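Local coordinates for SidF, inhibitor of growth family, member 3 (Legionella pneumophila subsp. pneumophila, PDB 4FYE), which acts as a phosphoinositide phosphatase, probably removing the 3-phosphate from phosphatidylinositol 3,4,5-trisphosphate, at residues V51-S56 with T184-F189; K647-R652 with A705-A710; G653-Q658 with E699-Q704. The protein carries 1 engineered substitution. All blocks are in the same frame, centred on the assembly; numbering follows the deposited sequence.

Interaction 1: V51-S56 with T184-F189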
ATOM      1  N   VAL A  51     -16.534 -10.442  -4.260  1.00 49.21           N
ATOM      2  CA  VAL A  51     -16.445  -9.060  -3.934  1.00 48.00           C
ATOM      3  C   VAL A  51     -17.204  -8.793  -2.663  1.00 51.40           C
ATOM      4  O   VAL A  51     -18.349  -9.216  -2.546  1.00 50.77           O
ATOM      5  CB  VAL A  51     -17.122  -8.293  -5.040  1.00 47.19           C
ATOM      6  CG1 VAL A  51     -17.000  -6.817  -4.806  1.00 43.79           C
ATOM      7  CG2 VAL A  51     -16.484  -8.693  -6.342  1.00 48.60           C
ATOM      8  N   VAL A  52     -16.604  -8.077  -1.714  1.00 44.90           N
ATOM      9  CA  VAL A  52     -17.359  -7.722  -0.542  1.00 40.83           C
ATOM     10  C   VAL A  52     -17.633  -6.215  -0.557  1.00 43.97           C
ATOM     11  O   VAL A  52     -16.689  -5.410  -0.718  1.00 43.83           O
ATOM     12  CB  VAL A  52     -16.560  -7.999   0.715  1.00 43.96           C
ATOM     13  CG1 VAL A  52     -17.450  -7.721   1.918  1.00 42.51           C
ATOM     14  CG2 VAL A  52     -15.982  -9.419   0.736  1.00 45.23           C
ATOM     15  N   VAL A  53     -18.880  -5.809  -0.332  1.00 43.94           N
ATOM     16  CA  VAL A  53     -19.276  -4.400  -0.493  1.00 43.20           C
ATOM     17  C   VAL A  53     -19.964  -3.904   0.806  1.00 45.50           C
ATOM     18  O   VAL A  53     -20.788  -4.597   1.378  1.00 45.53           O
ATOM     19  CB  VAL A  53     -20.222  -4.213  -1.714  1.00 45.95           C
ATOM     20  CG1 VAL A  53     -20.659  -2.757  -1.895  1.00 45.54           C
ATOM     21  CG2 VAL A  53     -19.571  -4.666  -3.029  1.00 44.52           C
ATOM     22  N   VAL A  54     -19.604  -2.719   1.264  1.00 41.25           N
ATOM     23  CA  VAL A  54     -20.243  -2.106   2.381  1.00 42.54           C
ATOM     24  C   VAL A  54     -20.718  -0.711   1.964  1.00 43.57           C
ATOM     25  O   VAL A  54     -19.918   0.081   1.458  1.00 50.96           O
ATOM     26  CB  VAL A  54     -19.244  -1.912   3.565  1.00 42.57           C
ATOM     27  CG1 VAL A  54     -19.831  -0.968   4.601  1.00 42.17           C
ATOM     28  CG2 VAL A  54     -18.924  -3.207   4.294  1.00 35.84           C
ATOM     29  N   ASN A  55     -21.978  -0.378   2.234  1.00 41.98           N
ATOM     30  CA  ASN A  55     -22.479   1.011   2.169  1.00 45.33           C
ATOM     31  C   ASN A  55     -22.608   1.650   3.526  1.00 44.72           C
ATOM     32  O   ASN A  55     -23.218   1.056   4.413  1.00 45.04           O
ATOM     33  CB  ASN A  55     -23.870   1.051   1.469  1.00 49.86           C
ATOM     34  CG  ASN A  55     -23.875   0.223   0.216  1.00 56.24           C
ATOM     35  OD1 ASN A  55     -23.483   0.697  -0.840  1.00 64.08           O
ATOM     36  ND2 ASN A  55     -24.180  -1.049   0.347  1.00 59.49           N
ATOM     37  N   SER A  56     -22.101   2.868   3.709  1.00 43.83           N
ATOM     38  CA  SER A  56     -22.328   3.524   5.016  1.00 45.13           C
ATOM     39  C   SER A  56     -23.830   3.664   5.280  1.00 48.19           C
ATOM     40  O   SER A  56     -24.574   4.035   4.382  1.00 51.79           O
ATOM     41  CB  SER A  56     -21.672   4.900   5.092  1.00 43.07           C
ATOM     42  OG  SER A  56     -20.261   4.768   5.055  1.00 46.28           O
ATOM     43  N   THR A 184     -12.191  -8.889  -3.760  1.00 39.34           N
ATOM     44  CA  THR A 184     -12.101  -7.462  -3.925  1.00 43.11           C
ATOM     45  C   THR A 184     -12.902  -6.778  -2.810  1.00 43.08           C
ATOM     46  O   THR A 184     -13.978  -7.239  -2.461  1.00 43.94           O
ATOM     47  CB  THR A 184     -12.679  -7.076  -5.292  1.00 41.36           C
ATOM     48  OG1 THR A 184     -11.744  -7.453  -6.305  1.00 43.88           O
ATOM     49  CG2 THR A 184     -12.783  -5.635  -5.356  1.00 38.77           C
ATOM     50  N   LEU A 185     -12.399  -5.684  -2.267  1.00 40.00           N
ATOM     51  CA  LEU A 185     -13.129  -5.075  -1.211  1.00 39.88           C
ATOM     52  C   LEU A 185     -13.527  -3.651  -1.538  1.00 44.98           C
ATOM     53  O   LEU A 185     -12.677  -2.828  -1.962  1.00 42.64           O
ATOM     54  CB  LEU A 185     -12.282  -5.067   0.043  1.00 38.92           C
ATOM     55  CG  LEU A 185     -11.509  -6.342   0.298  1.00 40.25           C
ATOM     56  CD1 LEU A 185     -10.499  -5.926   1.362  1.00 36.99           C
ATOM     57  CD2 LEU A 185     -12.442  -7.468   0.805  1.00 36.61           C
ATOM     58  N   ILE A 186     -14.816  -3.350  -1.293  1.00 42.40           N
ATOM     59  CA  ILE A 186     -15.405  -2.070  -1.660  1.00 39.38           C
ATOM     60  C   ILE A 186     -16.156  -1.384  -0.520  1.00 37.72           C
ATOM     61  O   ILE A 186     -16.984  -1.986   0.168  1.00 36.84           O
ATOM     62  CB  ILE A 186     -16.362  -2.229  -2.855  1.00 43.28           C
ATOM     63  CG1 ILE A 186     -15.646  -2.895  -4.009  1.00 42.87           C
ATOM     64  CG2 ILE A 186     -16.801  -0.854  -3.395  1.00 41.07           C
ATOM     65  CD1 ILE A 186     -16.497  -2.936  -5.269  1.00 45.76           C
ATOM     66  N   HIS A 187     -15.868  -0.112  -0.316  1.00 38.39           N
ATOM     67  CA  HIS A 187     -16.710   0.725   0.527  1.00 38.20           C
ATOM     68  C   HIS A 187     -17.284   1.872  -0.233  1.00 43.21           C
ATOM     69  O   HIS A 187     -16.506   2.727  -0.737  1.00 41.67           O
ATOM     70  CB  HIS A 187     -15.899   1.275   1.649  1.00 36.64           C
ATOM     71  CG  HIS A 187     -16.690   2.078   2.644  1.00 38.44           C
ATOM     72  ND1 HIS A 187     -16.114   2.939   3.464  1.00 37.98           N
ATOM     73  CD2 HIS A 187     -18.050   2.187   2.858  1.00 39.89           C
ATOM     74  CE1 HIS A 187     -17.018   3.509   4.250  1.00 37.23           C
ATOM     75  NE2 HIS A 187     -18.221   3.077   3.844  1.00 44.21           N
ATOM     76  N   ARG A 188     -18.619   1.912  -0.307  1.00 42.39           N
ATOM     77  CA  ARG A 188     -19.383   3.039  -0.895  1.00 44.99           C
ATOM     78  C   ARG A 188     -20.085   3.916   0.137  1.00 45.58           C
ATOM     79  O   ARG A 188     -20.757   3.404   1.056  1.00 42.06           O
ATOM     80  CB  ARG A 188     -20.526   2.477  -1.738  1.00 47.02           C
ATOM     81  CG  ARG A 188     -20.028   1.393  -2.682  1.00 52.35           C
ATOM     82  CD  ARG A 188     -21.198   0.686  -3.416  1.00 52.80           C
ATOM     83  NE  ARG A 188     -21.843   1.549  -4.393  1.00 53.18           N
ATOM     84  CZ  ARG A 188     -22.234   1.143  -5.602  1.00 60.85           C
ATOM     85  NH1 ARG A 188     -22.060  -0.120  -5.990  1.00 58.53           N
ATOM     86  NH2 ARG A 188     -22.807   2.004  -6.432  1.00 61.17           N
ATOM     87  N   PHE A 189     -20.021   5.227  -0.100  1.00 46.13           N
ATOM     88  CA  PHE A 189     -20.558   6.264   0.794  1.00 46.28           C
ATOM     89  C   PHE A 189     -20.653   7.657   0.097  1.00 46.36           C
ATOM     90  O   PHE A 189     -19.834   7.977  -0.747  1.00 53.95           O
ATOM     91  CB  PHE A 189     -19.648   6.428   2.055  1.00 41.71           C
ATOM     92  CG  PHE A 189     -18.165   6.752   1.727  1.00 41.53           C
ATOM     93  CD1 PHE A 189     -17.267   5.743   1.361  1.00 36.96           C
ATOM     94  CD2 PHE A 189     -17.686   8.087   1.769  1.00 42.53           C
ATOM     95  CE1 PHE A 189     -15.935   6.033   0.982  1.00 34.01           C
ATOM     96  CE2 PHE A 189     -16.344   8.386   1.419  1.00 41.07           C
ATOM     97  CZ  PHE A 189     -15.459   7.350   1.067  1.00 36.64           C
TER

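Interaction 2: K647-R652 with A705-A710. With PO4 (phosphate ion), chain B.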
ATOM      1  N   LYS A 647       5.458  -3.746   8.322  1.00 76.81           N
ATOM      2  CA  LYS A 647       5.886  -5.162   8.259  1.00 79.51           C
ATOM      3  C   LYS A 647       4.854  -5.998   7.514  1.00 72.44           C
ATOM      4  O   LYS A 647       5.137  -6.459   6.422  1.00 67.17           O
ATOM      5  CB  LYS A 647       6.241  -5.750   9.646  1.00 83.10           C
ATOM      6  CG  LYS A 647       6.834  -7.153   9.583  1.00 83.20           C
ATOM      7  CD  LYS A 647       7.533  -7.552  10.874  1.00 94.51           C
ATOM      8  CE  LYS A 647       8.857  -8.261  10.534  1.00 96.64           C
ATOM      9  NZ  LYS A 647       9.428  -9.223  11.531  1.00 83.77           N
ATOM     10  N   SER A 648       3.668  -6.149   8.095  1.00 66.53           N
ATOM     11  CA  SER A 648       2.564  -6.869   7.434  1.00 74.05           C
ATOM     12  C   SER A 648       1.575  -5.974   6.617  1.00 66.84           C
ATOM     13  O   SER A 648       0.712  -6.486   5.913  1.00 66.84           O
ATOM     14  CB  SER A 648       1.775  -7.630   8.509  1.00 67.41           C
ATOM     15  OG  SER A 648       1.127  -6.690   9.382  1.00 64.63           O
ATOM     16  N   ASN A 649       1.656  -4.673   6.851  1.00 70.11           N
ATOM     17  CA  ASN A 649       0.824  -3.688   6.185  1.00 68.44           C
ATOM     18  C   ASN A 649      -0.580  -3.613   6.753  1.00 68.80           C
ATOM     19  O   ASN A 649      -1.413  -2.876   6.262  1.00 72.80           O
ATOM     20  CB  ASN A 649       0.759  -3.930   4.685  1.00 65.26           C
ATOM     21  CG  ASN A 649       0.375  -2.684   3.930  1.00 72.12           C
ATOM     22  OD1 ASN A 649       0.949  -1.624   4.143  1.00 80.88           O
ATOM     23  ND2 ASN A 649      -0.615  -2.798   3.062  1.00 68.40           N
ATOM     24  N   ASN A 650      -0.837  -4.394   7.785  1.00 63.79           N
ATOM     25  CA  ASN A 650      -2.103  -4.337   8.491  1.00 59.87           C
ATOM     26  C   ASN A 650      -2.343  -3.033   9.237  1.00 65.09           C
ATOM     27  O   ASN A 650      -3.468  -2.566   9.327  1.00 69.50           O
ATOM     28  CB  ASN A 650      -2.258  -5.532   9.424  1.00 57.97           C
ATOM     29  CG  ASN A 650      -2.560  -6.807   8.678  1.00 58.04           C
ATOM     30  OD1 ASN A 650      -3.247  -6.791   7.666  1.00 52.59           O
ATOM     31  ND2 ASN A 650      -2.039  -7.916   9.168  1.00 50.19           N
ATOM     32  N   ASP A 651      -1.293  -2.477   9.824  1.00 54.11           N
ATOM     33  CA  ASP A 651      -1.476  -1.387  10.761  1.00 50.12           C
ATOM     34  C   ASP A 651      -0.971  -0.010  10.344  1.00 51.71           C
ATOM     35  O   ASP A 651      -1.754   0.837   9.963  1.00 45.53           O
ATOM     36  CB  ASP A 651      -0.903  -1.793  12.112  1.00 55.22           C
ATOM     37  CG  ASP A 651      -1.194  -3.241  12.444  1.00 58.86           C
ATOM     38  OD1 ASP A 651      -2.371  -3.583  12.646  1.00 59.18           O
ATOM     39  OD2 ASP A 651      -0.249  -4.045  12.494  1.00 62.36           O
ATOM     40  N   ARG A 652       0.333   0.214  10.419  1.00 45.68           N
ATOM     41  CA  ARG A 652       0.885   1.535  10.134  1.00 43.56           C
ATOM     42  C   ARG A 652       0.653   1.984   8.699  1.00 39.70           C
ATOM     43  O   ARG A 652       0.329   3.129   8.447  1.00 37.36           O
ATOM     44  CB  ARG A 652       2.376   1.573  10.452  1.00 42.80           C
ATOM     45  CG  ARG A 652       2.695   2.012  11.864  1.00 49.86           C
ATOM     46  CD  ARG A 652       4.126   1.685  12.231  1.00 49.31           C
ATOM     47  NE  ARG A 652       4.497   0.338  11.832  1.00 50.53           N
ATOM     48  CZ  ARG A 652       5.680  -0.205  12.069  1.00 51.95           C
ATOM     49  NH1 ARG A 652       6.608   0.484  12.697  1.00 52.49           N
ATOM     50  NH2 ARG A 652       5.934  -1.437  11.677  1.00 49.03           N
ATOM     51  N   ALA A 705     -10.951  -2.176   8.213  1.00 36.92           N
ATOM     52  CA  ALA A 705     -11.350  -3.315   9.009  1.00 35.86           C
ATOM     53  C   ALA A 705     -11.669  -4.502   8.101  1.00 37.33           C
ATOM     54  O   ALA A 705     -11.414  -5.674   8.464  1.00 39.76           O
ATOM     55  CB  ALA A 705     -12.497  -2.980   9.936  1.00 31.28           C
ATOM     56  N   LEU A 706     -12.157  -4.195   6.901  1.00 36.88           N
ATOM     57  CA  LEU A 706     -12.426  -5.239   5.886  1.00 41.49           C
ATOM     58  C   LEU A 706     -11.161  -5.912   5.400  1.00 42.17           C
ATOM     59  O   LEU A 706     -11.094  -7.118   5.352  1.00 42.61           O
ATOM     60  CB  LEU A 706     -13.057  -4.590   4.658  1.00 38.41           C
ATOM     61  CG  LEU A 706     -14.555  -4.657   4.563  1.00 40.77           C
ATOM     62  CD1 LEU A 706     -14.951  -4.490   3.099  1.00 39.94           C
ATOM     63  CD2 LEU A 706     -14.981  -6.067   5.019  1.00 43.93           C
ATOM     64  N   HIS A 707     -10.174  -5.077   5.019  1.00 39.80           N
ATOM     65  CA  HIS A 707      -8.854  -5.511   4.590  1.00 39.88           C
ATOM     66  C   HIS A 707      -8.255  -6.359   5.675  1.00 42.51           C
ATOM     67  O   HIS A 707      -7.813  -7.448   5.368  1.00 41.12           O
ATOM     68  CB  HIS A 707      -8.002  -4.306   4.181  1.00 41.87           C
ATOM     69  CG  HIS A 707      -6.516  -4.526   4.260  1.00 47.68           C
ATOM     70  ND1 HIS A 707      -5.774  -4.841   3.176  1.00 54.91           N
ATOM     71  CD2 HIS A 707      -5.636  -4.471   5.342  1.00 53.48           C
ATOM     72  CE1 HIS A 707      -4.485  -5.012   3.548  1.00 60.58           C
ATOM     73  NE2 HIS A 707      -4.398  -4.795   4.874  1.00 59.24           N
ATOM     74  N   HIS A 708      -8.290  -5.912   6.948  1.00 38.61           N
ATOM     75  CA  HIS A 708      -7.750  -6.709   8.065  1.00 36.61           C
ATOM     76  C   HIS A 708      -8.410  -8.070   8.224  1.00 35.02           C
ATOM     77  O   HIS A 708      -7.764  -9.079   8.572  1.00 39.08           O
ATOM     78  CB  HIS A 708      -7.830  -5.900   9.380  1.00 35.71           C
ATOM     79  CG  HIS A 708      -6.894  -6.399  10.484  1.00 39.45           C
ATOM     80  ND1 HIS A 708      -7.195  -7.480  11.298  1.00 40.49           N
ATOM     81  CD2 HIS A 708      -5.678  -5.912  10.921  1.00 35.48           C
ATOM     82  CE1 HIS A 708      -6.191  -7.672  12.179  1.00 36.03           C
ATOM     83  NE2 HIS A 708      -5.278  -6.694  11.980  1.00 41.09           N
ATOM     84  N   THR A 709      -9.713  -8.127   7.982  1.00 34.17           N
ATOM     85  CA  THR A 709     -10.447  -9.380   8.097  1.00 38.86           C
ATOM     86  C   THR A 709      -9.977 -10.378   7.032  1.00 40.43           C
ATOM     87  O   THR A 709      -9.630 -11.518   7.352  1.00 47.75           O
ATOM     88  CB  THR A 709     -11.964  -9.129   8.048  1.00 38.63           C
ATOM     89  OG1 THR A 709     -12.272  -8.220   9.113  1.00 40.39           O
ATOM     90  CG2 THR A 709     -12.748 -10.427   8.277  1.00 36.12           C
ATOM     91  N   ALA A 710      -9.973  -9.943   5.791  1.00 38.11           N
ATOM     92  CA  ALA A 710      -9.382 -10.711   4.671  1.00 44.95           C
ATOM     93  C   ALA A 710      -7.931 -11.156   4.915  1.00 44.75           C
ATOM     94  O   ALA A 710      -7.532 -12.232   4.503  1.00 45.98           O
ATOM     95  CB  ALA A 710      -9.438  -9.889   3.385  1.00 36.62           C
TER
HETATM   96  P   PO4 B 801       2.549  -2.892  10.960  1.00 62.81           P
HETATM   97  O1  PO4 B 801       2.482  -1.442  11.455  1.00 58.13           O
HETATM   98  O2  PO4 B 801       3.981  -3.266  10.597  1.00 83.68           O
HETATM   99  O3  PO4 B 801       2.097  -3.952  11.975  1.00 66.41           O
HETATM  100  O4  PO4 B 801       1.661  -3.043   9.710  1.00 78.06           O

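Interaction 3: G653-Q658 with E699-Q704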
ATOM      1  N   GLY A 653       0.821   1.059   7.770  1.00 40.84           N
ATOM      2  CA  GLY A 653       0.653   1.327   6.318  1.00 34.24           C
ATOM      3  C   GLY A 653      -0.766   1.656   5.942  1.00 36.06           C
ATOM      4  O   GLY A 653      -1.019   2.552   5.113  1.00 42.41           O
ATOM      5  N   GLN A 654      -1.719   0.958   6.548  1.00 34.73           N
ATOM      6  CA  GLN A 654      -3.142   1.301   6.372  1.00 34.87           C
ATOM      7  C   GLN A 654      -3.488   2.733   6.800  1.00 32.72           C
ATOM      8  O   GLN A 654      -4.359   3.396   6.179  1.00 32.78           O
ATOM      9  CB  GLN A 654      -4.052   0.379   7.230  1.00 38.40           C
ATOM     10  CG  GLN A 654      -4.148  -1.036   6.708  1.00 41.46           C
ATOM     11  CD  GLN A 654      -4.367  -1.013   5.214  1.00 48.88           C
ATOM     12  OE1 GLN A 654      -5.418  -0.628   4.737  1.00 48.31           O
ATOM     13  NE2 GLN A 654      -3.343  -1.374   4.470  1.00 48.60           N
ATOM     14  N   ARG A 655      -2.886   3.179   7.892  1.00 28.41           N
ATOM     15  CA  ARG A 655      -3.153   4.516   8.347  1.00 35.45           C
ATOM     16  C   ARG A 655      -2.520   5.567   7.392  1.00 38.36           C
ATOM     17  O   ARG A 655      -3.088   6.637   7.171  1.00 40.98           O
ATOM     18  CB  ARG A 655      -2.652   4.782   9.769  1.00 41.57           C
ATOM     19  CG  ARG A 655      -2.999   3.862  10.941  1.00 46.01           C
ATOM     20  CD  ARG A 655      -4.423   3.343  11.293  1.00 48.39           C
ATOM     21  NE  ARG A 655      -5.486   4.261  11.367  1.00 48.41           N
ATOM     22  CZ  ARG A 655      -6.436   4.358  12.324  1.00 54.48           C
ATOM     23  NH1 ARG A 655      -6.483   3.614  13.404  1.00 44.35           N
ATOM     24  NH2 ARG A 655      -7.405   5.275  12.170  1.00 46.39           N
ATOM     25  N   LEU A 656      -1.342   5.273   6.831  1.00 37.27           N
ATOM     26  CA  LEU A 656      -0.819   6.139   5.836  1.00 35.23           C
ATOM     27  C   LEU A 656      -1.794   6.100   4.616  1.00 38.28           C
ATOM     28  O   LEU A 656      -2.132   7.176   4.070  1.00 38.29           O
ATOM     29  CB  LEU A 656       0.603   5.713   5.456  1.00 33.47           C
ATOM     30  CG  LEU A 656       1.182   6.605   4.371  1.00 36.09           C
ATOM     31  CD1 LEU A 656       1.430   8.109   4.747  1.00 32.28           C
ATOM     32  CD2 LEU A 656       2.418   5.900   3.908  1.00 35.76           C
ATOM     33  N   ALA A 657      -2.260   4.905   4.199  1.00 33.45           N
ATOM     34  CA  ALA A 657      -3.201   4.853   3.046  1.00 34.35           C
ATOM     35  C   ALA A 657      -4.466   5.687   3.315  1.00 38.47           C
ATOM     36  O   ALA A 657      -5.006   6.345   2.390  1.00 40.84           O
ATOM     37  CB  ALA A 657      -3.552   3.407   2.657  1.00 29.22           C
ATOM     38  N   GLN A 658      -4.896   5.733   4.587  1.00 35.35           N
ATOM     39  CA  GLN A 658      -6.081   6.491   4.989  1.00 34.31           C
ATOM     40  C   GLN A 658      -5.830   7.991   4.822  1.00 38.84           C
ATOM     41  O   GLN A 658      -6.697   8.737   4.374  1.00 41.33           O
ATOM     42  CB  GLN A 658      -6.410   6.224   6.484  1.00 37.16           C
ATOM     43  CG  GLN A 658      -7.387   7.246   7.112  1.00 38.34           C
ATOM     44  CD  GLN A 658      -7.819   7.005   8.621  1.00 42.10           C
ATOM     45  OE1 GLN A 658      -8.529   7.858   9.213  1.00 52.07           O
ATOM     46  NE2 GLN A 658      -7.394   5.920   9.233  1.00 33.57           N
ATOM     47  N   GLU A 699     -15.265   8.031   7.635  1.00 42.49           N
ATOM     48  CA  GLU A 699     -15.661   6.996   6.675  1.00 45.54           C
ATOM     49  C   GLU A 699     -14.526   5.971   6.501  1.00 50.33           C
ATOM     50  O   GLU A 699     -14.780   4.773   6.307  1.00 54.67           O
ATOM     51  CB  GLU A 699     -16.015   7.596   5.313  1.00 49.05           C
ATOM     52  CG  GLU A 699     -17.217   8.541   5.240  1.00 45.44           C
ATOM     53  CD  GLU A 699     -18.515   7.850   5.599  1.00 50.11           C
ATOM     54  OE1 GLU A 699     -19.508   8.566   5.713  1.00 50.79           O
ATOM     55  OE2 GLU A 699     -18.560   6.605   5.800  1.00 50.84           O
ATOM     56  N   LEU A 700     -13.288   6.446   6.610  1.00 45.91           N
ATOM     57  CA  LEU A 700     -12.109   5.722   6.117  1.00 40.24           C
ATOM     58  C   LEU A 700     -11.663   4.498   6.922  1.00 38.81           C
ATOM     59  O   LEU A 700     -10.843   3.713   6.464  1.00 36.43           O
ATOM     60  CB  LEU A 700     -10.957   6.699   5.934  1.00 37.61           C
ATOM     61  CG  LEU A 700     -11.497   7.942   5.238  1.00 38.79           C
ATOM     62  CD1 LEU A 700     -10.458   9.046   5.316  1.00 35.84           C
ATOM     63  CD2 LEU A 700     -11.830   7.606   3.788  1.00 38.44           C
ATOM     64  N   THR A 701     -12.196   4.242   8.105  1.00 42.22           N
ATOM     65  CA  THR A 701     -11.662   3.029   8.817  1.00 38.10           C
ATOM     66  C   THR A 701     -12.347   1.781   8.354  1.00 38.18           C
ATOM     67  O   THR A 701     -11.888   0.632   8.596  1.00 44.74           O
ATOM     68  CB  THR A 701     -11.785   3.131  10.323  1.00 38.50           C
ATOM     69  OG1 THR A 701     -12.919   3.978  10.609  1.00 44.76           O
ATOM     70  CG2 THR A 701     -10.474   3.764  10.887  1.00 38.79           C
ATOM     71  N   THR A 702     -13.421   1.967   7.629  1.00 34.88           N
ATOM     72  CA  THR A 702     -14.209   0.798   7.310  1.00 37.74           C
ATOM     73  C   THR A 702     -13.544  -0.162   6.324  1.00 38.65           C
ATOM     74  O   THR A 702     -13.534  -1.367   6.576  1.00 39.23           O
ATOM     75  CB  THR A 702     -15.742   1.083   7.175  1.00 37.55           C
ATOM     76  OG1 THR A 702     -16.154   0.965   5.850  1.00 55.40           O
ATOM     77  CG2 THR A 702     -16.113   2.402   7.706  1.00 35.15           C
ATOM     78  N   ILE A 703     -12.892   0.367   5.282  1.00 39.10           N
ATOM     79  CA  ILE A 703     -12.104  -0.451   4.341  1.00 34.63           C
ATOM     80  C   ILE A 703     -10.930  -1.119   5.069  1.00 40.06           C
ATOM     81  O   ILE A 703     -10.600  -2.247   4.729  1.00 37.94           O
ATOM     82  CB  ILE A 703     -11.641   0.360   3.078  1.00 38.10           C
ATOM     83  CG1 ILE A 703     -11.311  -0.553   1.896  1.00 39.37           C
ATOM     84  CG2 ILE A 703     -10.422   1.270   3.336  1.00 34.70           C
ATOM     85  CD1 ILE A 703     -12.533  -1.092   1.220  1.00 37.29           C
ATOM     86  N   GLN A 704     -10.345  -0.454   6.098  1.00 36.42           N
ATOM     87  CA  GLN A 704      -9.266  -1.016   6.868  1.00 35.30           C
ATOM     88  C   GLN A 704      -9.752  -2.226   7.650  1.00 38.66           C
ATOM     89  O   GLN A 704      -9.064  -3.213   7.712  1.00 36.62           O
ATOM     90  CB  GLN A 704      -8.655   0.015   7.859  1.00 35.34           C
ATOM     91  CG  GLN A 704      -8.042   1.196   7.147  1.00 37.76           C
ATOM     92  CD  GLN A 704      -7.523   2.230   8.118  1.00 45.68           C
ATOM     93  OE1 GLN A 704      -7.818   3.429   7.972  1.00 46.48           O
ATOM     94  NE2 GLN A 704      -6.752   1.782   9.121  1.00 47.47           N
TER

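Interaction 1: V51-S56 with T184-F189
Five backbone hydrogen bonds join residues 51-56 to residues 184-189 as parallel neighbours in a mixed sheet. On the first strand, Val-52, Val-54 and Ser-56 give their N-H groups to the carbonyls of Thr-184, Ile-186 and Arg-188. Val-52 O and Val-54 O take the N-H groups of Ile-186 and Arg-188 in return. The bond from Ile-186 N to Val-52 O is 2.8 Å long and runs almost along the C=O axis. The backbone groups of Val-51 and Val-53 bond outward to strand 39-42, and those of Leu-185 and His-187 to strand 199-206. Both strands therefore lie inside the sheet.

One face carries Val-51, Val-53 and Ile-186. CD1 of Ile-186 crosses obliquely to Val-51 CG1 at 3.9 Å, while CG2 of Val-53 lies alongside Ile-186 CB. Further on, Arg-188 CD rests 3.8 Å from Val-53 CG1. Beyond it the side chain bends at chi3 (70°), and the guanidinium is satisfied elsewhere, by a salt bridge to Glu-199 and a hydrogen bond to Leu-17 O.

The other face carries Val-52, Leu-185, Val-54 and His-187. CG of His-187 is anti to the backbone N (chi1 -176°), which sends the ring along the strand toward Ser-56. Its NE2 donates to Ser-56 OG at 2.9 Å, close to the ring plane. At the same edge CD2 lies 3.1 Å from Val-54 O, and Phe-189 CD1 sits 3.6 Å above the ring centre of His-187. Ser-56 OG also bonds Glu-699.

With NE2 as donor, the hydroxyl that accepts from it probably donates its own hydrogen to Glu-699 OE2, giving a largely buried polar chain that the nearby carboxylate would favour.

Interaction 2: K647-R652 with A705-A710
Phosphate O1 is gripped by two N-H groups of Arg-652. The backbone N of Arg-652 reaches O1 at 2.9 Å and its NE at 2.7 Å. The bend of the Arg-652 side chain at chi3 (-45°) brings NH2 to phosphate O2, in the guanidinium plane. That O2 takes a second bond from Lys-647 N at 2.8 Å. O4 is held by Asp-651 N at 3.0 Å and weakly by Asn-649 N. Ser-646 OG adds one more bond. Ser-646 and Arg-652 are spaced as in the CX5R phosphatase P-loop; Ser-646 takes the place of the motif's cysteine and is probably the engineered substitution.

Helix 701-712 backs this loop. Asn-650 CB meets His-708 CD2 at 3.8 Å, the side chains crossing at about a right angle. Asn-650 OD1 lies 3.6 Å from His-707 NE2, but its hydrogen bond goes to Asn-711. His-708 ND1 is bonded to Val-714 O, which fixes its ring.

Asp-651 OD1 accepts from Lys-718 N. Its OD2 comes within 2.4 Å of phosphate O3, so one of the two acid groups probably holds a proton. The ion, probably from the crystallisation liquor, is consistent with a pocket for a substrate phosphate.

Interaction 3: G653-Q658 with E699-Q704
The guanidinium of Arg-655 has the amide end of Gln-704 over one face, the two planes standing 75° apart. Thr-701 comes in obliquely, with its CG2 3.7 Å from Arg-655 NH2. That same NH2 forms a salt bridge with Asp-729, and Phe-727 makes a cation-pi contact with the group. The Arg-655 side chain gets there by a curl: it bends at both chi2 and chi3, so its end returns toward the helix opposite although its CB points away from it.

The side chains of Gln-704 and Gln-658 cross at about a right angle, their amide planes 56° apart. Both chains are extended beyond CG. Gln-658 has CG anti to its backbone N (chi1 164°), and this lays its stem across Leu-700, with Gln-658 CG 3.8 Å from Leu-700 CB.

These contacts join the first turns of helix 652-668 to the start of helix 701-712. Helix 652-668 directly follows the phosphate-binding loop, as in CX5R phosphatases. Gly-653 N bonds back to Ser-646 OG, at the cysteine position of the motif.

Gln-704 also slides past Gln-654 in the opposite direction. Its CD lies 4.0 Å from Gln-654 CB, and its CG is 4.1 Å from the same CB. The Gln-654 side chain bends at chi2, and two partners fix the rotation of its amide: OE1 bonds Tyr-204 OH, and NE2 bonds the carbonyl of Asn-649 in the phosphate loop. CD1 of Leu-700 lies 3.9 Å from Gln-658 O, and the Leu-700 side chain also touches Ile-202 of strand 199-206.

From the N terminus, interaction 1 comes first. It closes a largely helical excursion of 127 residues and sets two neighbouring strands side by side. Interactions 2 and 3 follow much later and do not cross it. Residues 647-658 run on from loop into helix 652-668, and residues 699-710 lead into and along helix 701-712. Interaction 2 thus closes a loop of 52 residues, and interaction 3 one of 40 within it. Helix 701-712 serves both. It also lies on the sheet of interaction 1: Leu-185 CD1 is 3.6 Å from His-707 CA, and Thr-702 and Ile-703 touch His-187. The phosphate loop is thus tied through this helix to the sheet.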